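Local coordinates for protein Gp6 (Enterobacteria phage HK97, PDB 3JVO) that completes the phage head as part of the head-tail connector, binding the portal protein and gp7 and forming a ring with an open channel for DNA ejection, at the interface of chains A and B. Residues are numbered along the deposited sequence; one frame, centred on the assembly and turned at random. Chains: chain A/B, Gp6.

Contact 1: the interface of chains A and B. Residues chain A 56-58, 94-95; chain B 38, 42.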
loop_
_atom_site.group_PDB
_atom_site.type_symbol
_atom_site.label_atom_id
_atom_site.label_comp_id
_atom_site.label_asym_id
_atom_site.label_seq_id
_atom_site.Cartn_x
_atom_site.Cartn_y
_atom_site.Cartn_z
ATOM N N PRO A 56 -38.879 4.048 27.324
ATOM C CA PRO A 56 -37.697 3.773 28.134
ATOM C C PRO A 56 -36.521 4.647 27.736
ATOM O O PRO A 56 -36.460 5.162 26.605
ATOM C CB PRO A 56 -37.369 2.299 27.839
ATOM C CG PRO A 56 -38.447 1.785 26.981
ATOM C CD PRO A 56 -39.174 2.950 26.393
ATOM N N ALA A 57 -35.596 4.798 28.675
ATOM C CA ALA A 57 -34.499 5.747 28.568
ATOM C C ALA A 57 -33.540 5.379 27.448
ATOM O O ALA A 57 -33.048 6.259 26.757
ATOM C CB ALA A 57 -33.771 5.887 29.918
ATOM N N ALA A 58 -33.302 4.089 27.238
ATOM C CA ALA A 58 -32.403 3.668 26.168
ATOM C C ALA A 58 -32.937 4.061 24.780
ATOM O O ALA A 58 -32.164 4.466 23.901
ATOM C CB ALA A 58 -32.140 2.176 26.243
ATOM N N ILE A 94 -32.455 -3.363 22.447
ATOM C CA ILE A 94 -32.664 -3.725 23.844
ATOM C C ILE A 94 -34.154 -3.600 24.262
ATOM O O ILE A 94 -34.571 -4.188 25.251
ATOM C CB ILE A 94 -31.630 -2.958 24.768
ATOM C CG1 ILE A 94 -30.859 -3.927 25.661
ATOM C CG2 ILE A 94 -32.237 -1.813 25.547
ATOM C CD1 ILE A 94 -30.074 -4.973 24.900
ATOM N N HIS A 95 -34.943 -2.867 23.466
ATOM C CA HIS A 95 -36.404 -2.714 23.666
ATOM C C HIS A 95 -37.279 -3.064 22.428
ATOM O O HIS A 95 -38.439 -2.633 22.318
ATOM C CB HIS A 95 -36.729 -1.297 24.163
ATOM C CG HIS A 95 -36.418 -1.075 25.613
ATOM N ND1 HIS A 95 -35.343 -0.323 26.038
ATOM C CD2 HIS A 95 -37.041 -1.507 26.735
ATOM C CE1 HIS A 95 -35.314 -0.307 27.359
ATOM N NE2 HIS A 95 -36.338 -1.011 27.807
ATOM N N ASP B 38 -30.298 1.953 31.763
ATOM C CA ASP B 38 -31.396 1.140 31.187
ATOM C C ASP B 38 -30.834 0.063 30.239
ATOM O O ASP B 38 -31.234 -1.117 30.268
ATOM C CB ASP B 38 -32.332 2.104 30.438
ATOM C CG ASP B 38 -33.566 1.421 29.835
ATOM O OD1 ASP B 38 -33.998 0.354 30.339
ATOM O OD2 ASP B 38 -34.130 1.984 28.868
ATOM N N ARG B 42 -30.947 -3.988 31.061
ATOM C CA ARG B 42 -31.630 -4.921 30.133
ATOM C C ARG B 42 -30.664 -5.979 29.572
ATOM O O ARG B 42 -31.001 -7.153 29.471
ATOM C CB ARG B 42 -32.297 -4.174 28.971
ATOM C CG ARG B 42 -33.268 -3.066 29.383
ATOM C CD ARG B 42 -34.459 -3.597 30.173
ATOM N NE ARG B 42 -35.679 -3.632 29.372
ATOM C CZ ARG B 42 -36.068 -4.652 28.600
ATOM N NH1 ARG B 42 -35.332 -5.760 28.500
ATOM N NH2 ARG B 42 -37.204 -4.560 27.921
#

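Contact 2: the interface of chains A and B. Residues chain A 13, 16-17; chain B 25, 27-28.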
loop_
_atom_site.group_PDB
_atom_site.type_symbol
_atom_site.label_atom_id
_atom_site.label_comp_id
_atom_site.label_asym_id
_atom_site.label_seq_id
_atom_site.Cartn_x
_atom_site.Cartn_y
_atom_site.Cartn_z
ATOM N N LEU A 13 -33.752 20.156 24.873
ATOM C CA LEU A 13 -32.851 18.994 24.974
ATOM C C LEU A 13 -32.384 18.519 23.595
ATOM O O LEU A 13 -31.226 18.155 23.415
ATOM C CB LEU A 13 -33.523 17.852 25.723
ATOM C CG LEU A 13 -33.517 17.987 27.251
ATOM C CD1 LEU A 13 -34.236 16.799 27.866
ATOM C CD2 LEU A 13 -32.083 18.081 27.785
ATOM N N GLN A 16 -29.656 20.903 22.680
ATOM C CA GLN A 16 -28.433 20.678 23.461
ATOM C C GLN A 16 -27.612 19.508 22.920
ATOM O O GLN A 16 -26.388 19.577 22.883
ATOM C CB GLN A 16 -28.767 20.495 24.939
ATOM C CG GLN A 16 -29.353 21.754 25.521
ATOM C CD GLN A 16 -29.756 21.622 26.957
ATOM O OE1 GLN A 16 -29.645 20.558 27.563
ATOM N NE2 GLN A 16 -30.213 22.727 27.529
ATOM N N GLN A 17 -28.306 18.457 22.483
ATOM C CA GLN A 17 -27.701 17.323 21.810
ATOM C C GLN A 17 -26.775 17.693 20.639
ATOM O O GLN A 17 -25.693 17.107 20.488
ATOM C CB GLN A 17 -28.798 16.399 21.275
ATOM C CG GLN A 17 -28.256 15.210 20.526
ATOM C CD GLN A 17 -27.587 14.191 21.444
ATOM O OE1 GLN A 17 -27.635 14.317 22.675
ATOM N NE2 GLN A 17 -26.962 13.162 20.843
ATOM N N ARG B 25 -25.767 21.684 31.874
ATOM C CA ARG B 25 -26.223 20.507 31.119
ATOM C C ARG B 25 -26.702 19.304 31.966
ATOM O O ARG B 25 -26.632 18.160 31.516
ATOM C CB ARG B 25 -25.142 20.037 30.127
ATOM C CG ARG B 25 -24.833 21.008 28.966
ATOM C CD ARG B 25 -26.015 21.246 28.043
ATOM N NE ARG B 25 -25.701 22.167 26.947
ATOM C CZ ARG B 25 -25.980 23.476 26.949
ATOM N NH1 ARG B 25 -26.577 24.050 27.995
ATOM N NH2 ARG B 25 -25.656 24.225 25.898
ATOM N N GLU B 27 -29.650 18.193 32.862
ATOM C CA GLU B 27 -30.766 17.439 32.320
ATOM C C GLU B 27 -30.333 16.516 31.182
ATOM O O GLU B 27 -30.727 15.350 31.135
ATOM C CB GLU B 27 -31.880 18.394 31.863
ATOM C CG GLU B 27 -33.114 17.668 31.332
ATOM C CD GLU B 27 -34.356 18.564 31.186
ATOM O OE1 GLU B 27 -35.471 18.064 31.503
ATOM O OE2 GLU B 27 -34.223 19.749 30.757
ATOM N N LEU B 28 -29.525 17.043 30.267
ATOM C CA LEU B 28 -28.968 16.242 29.174
ATOM C C LEU B 28 -28.100 15.088 29.722
ATOM O O LEU B 28 -28.280 13.941 29.353
ATOM C CB LEU B 28 -28.148 17.114 28.197
ATOM C CG LEU B 28 -27.646 16.362 26.951
ATOM C CD1 LEU B 28 -28.797 16.023 26.002
ATOM C CD2 LEU B 28 -26.532 17.126 26.223
HETATM O O HOH W 1 -29.348 19.890 30.022
#

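Contact 1: the interface of chains A and B
Helix 26-44 of chain B meets chain A at two elements, the start of helix 57-72, where B:Asp38 touches A:Ala58, and the segment just after helix 86-93, where B:Arg42 lies against A:Ile94 and A:His95. In this gp6/gp15-family connector ring the patch joins neighbouring subunits, and its central feature is an N-terminal helix cap supplied from the next chain. Backbone N-H groups in the first turn of a helix have no carbonyl before them to bond to, and aspartate, short and with two acceptor oxygens, suits that gap. OD2 of B:Asp38 accepts a hydrogen bond from N of A:Ala58 at 2.8 Å, nearly straight at 166° and made with the carboxylate's anti lone pair. The N-H of A:Ala57 points elsewhere and does not join in. CG of B:Asp38 is anti to its backbone N (chi1 -177°), which sends the carboxylate outward to the helix end, where the small methyl of A:Ala58 admits it. The positive end of that helix would be expected to favour a negative carboxylate.

A:His95 comes tip to tip with the same carboxylate, its CE1 turned toward both oxygens and lying 3.3 Å from OD1 of B:Asp38. The carboxylate carbon sits at the ring's edge, in plane, although the two planes are turned 41° apart. A:Pro56, a rigid flat-sided residue, covers one ring face, with CG 3.5 Å above the centre. B:Arg42 approaches the other face with its guanidinium almost perpendicular to the ring. Its NE is 3.1 Å from NE2 of A:His95 but stands well out of the ring plane, so any hydrogen bond here would be bent and weak. The long, bent arginine chain serves twice: CB packs on CG1 of A:Ile94 at 3.6 Å, while the carbonyl O of A:Ile94 lies 3.5 Å above the guanidinium plane, toward its rim.

Contact 2: the interface of chains A and B
The guanidinium of B:Arg25 and the side-chain amide of A:Gln16 lie stacked, their planes 8° apart, and across one guanidinium face sits CG of A:Gln16, 3.9 Å above the plane and displaced toward the rim. This subunit contact of the gp6/gp15-type connector ring places helix 11-17 of chain A against the N-terminal turn of helix 26-44 of chain B. The stack holds by van der Waals contact of flat surfaces and methylenes; within this patch no N or O of chain A comes to bonding distance of one from chain B. Glutamine and arginine both suit such a place: each has a flat polar head whose edges can bond elsewhere while its face and methylenes pack. The chain of A:Gln16 beyond CG is extended (chi2 178°), which carries the amide out to the aliphatic part of B:Arg25, with OE1 3.7 Å from CD.

The same amide oxygen, OE1 of A:Gln16, contacts water 1 at 2.6 Å. That water also receives the backbone N-H of B:Leu28, at 2.9 Å. B:Leu28 lies in the first helical turn, where a backbone N-H commonly lacks a carbonyl partner within the helix, and the water carries its bond across to the glutamine.

A:Leu13 forms the apolar side of the patch. Its forked end meets B:Glu27 at about a right angle, and the two methyls, CD1 and CD2, each lie 3.7 Å from CG of the glutamate. B:Glu27 has CG anti to its backbone N (chi1 -178°) and runs on extended, so its methylenes serve as hydrocarbon surface while the carboxylate is carried along past the leucine. CD2 of A:Leu13 also touches the helix backbone, 3.9 Å from CA of B:Leu28. The branched side chain of B:Leu28 fills in beside helix 11-17 and runs antiparallel to that of A:Gln16, with CB 3.8 Å from OE1 of the glutamine.

Contact 1 and contact 2 lie about 19 Å apart, measured between the centres of their C-alpha atoms, and both use helix 26-44 of chain B. Contact 2 holds the first turn of this helix and the residue just before it, whereas contact 1 engages its later turns. Chain A answers with separate elements, so the helix is held at two separated points, which probably limits its tilt against the neighbour. Because each of the thirteen subunits of the deposited ring presents both faces, the pairing repeats from copy to copy, and a reproducible angle between neighbours would help to close the ring.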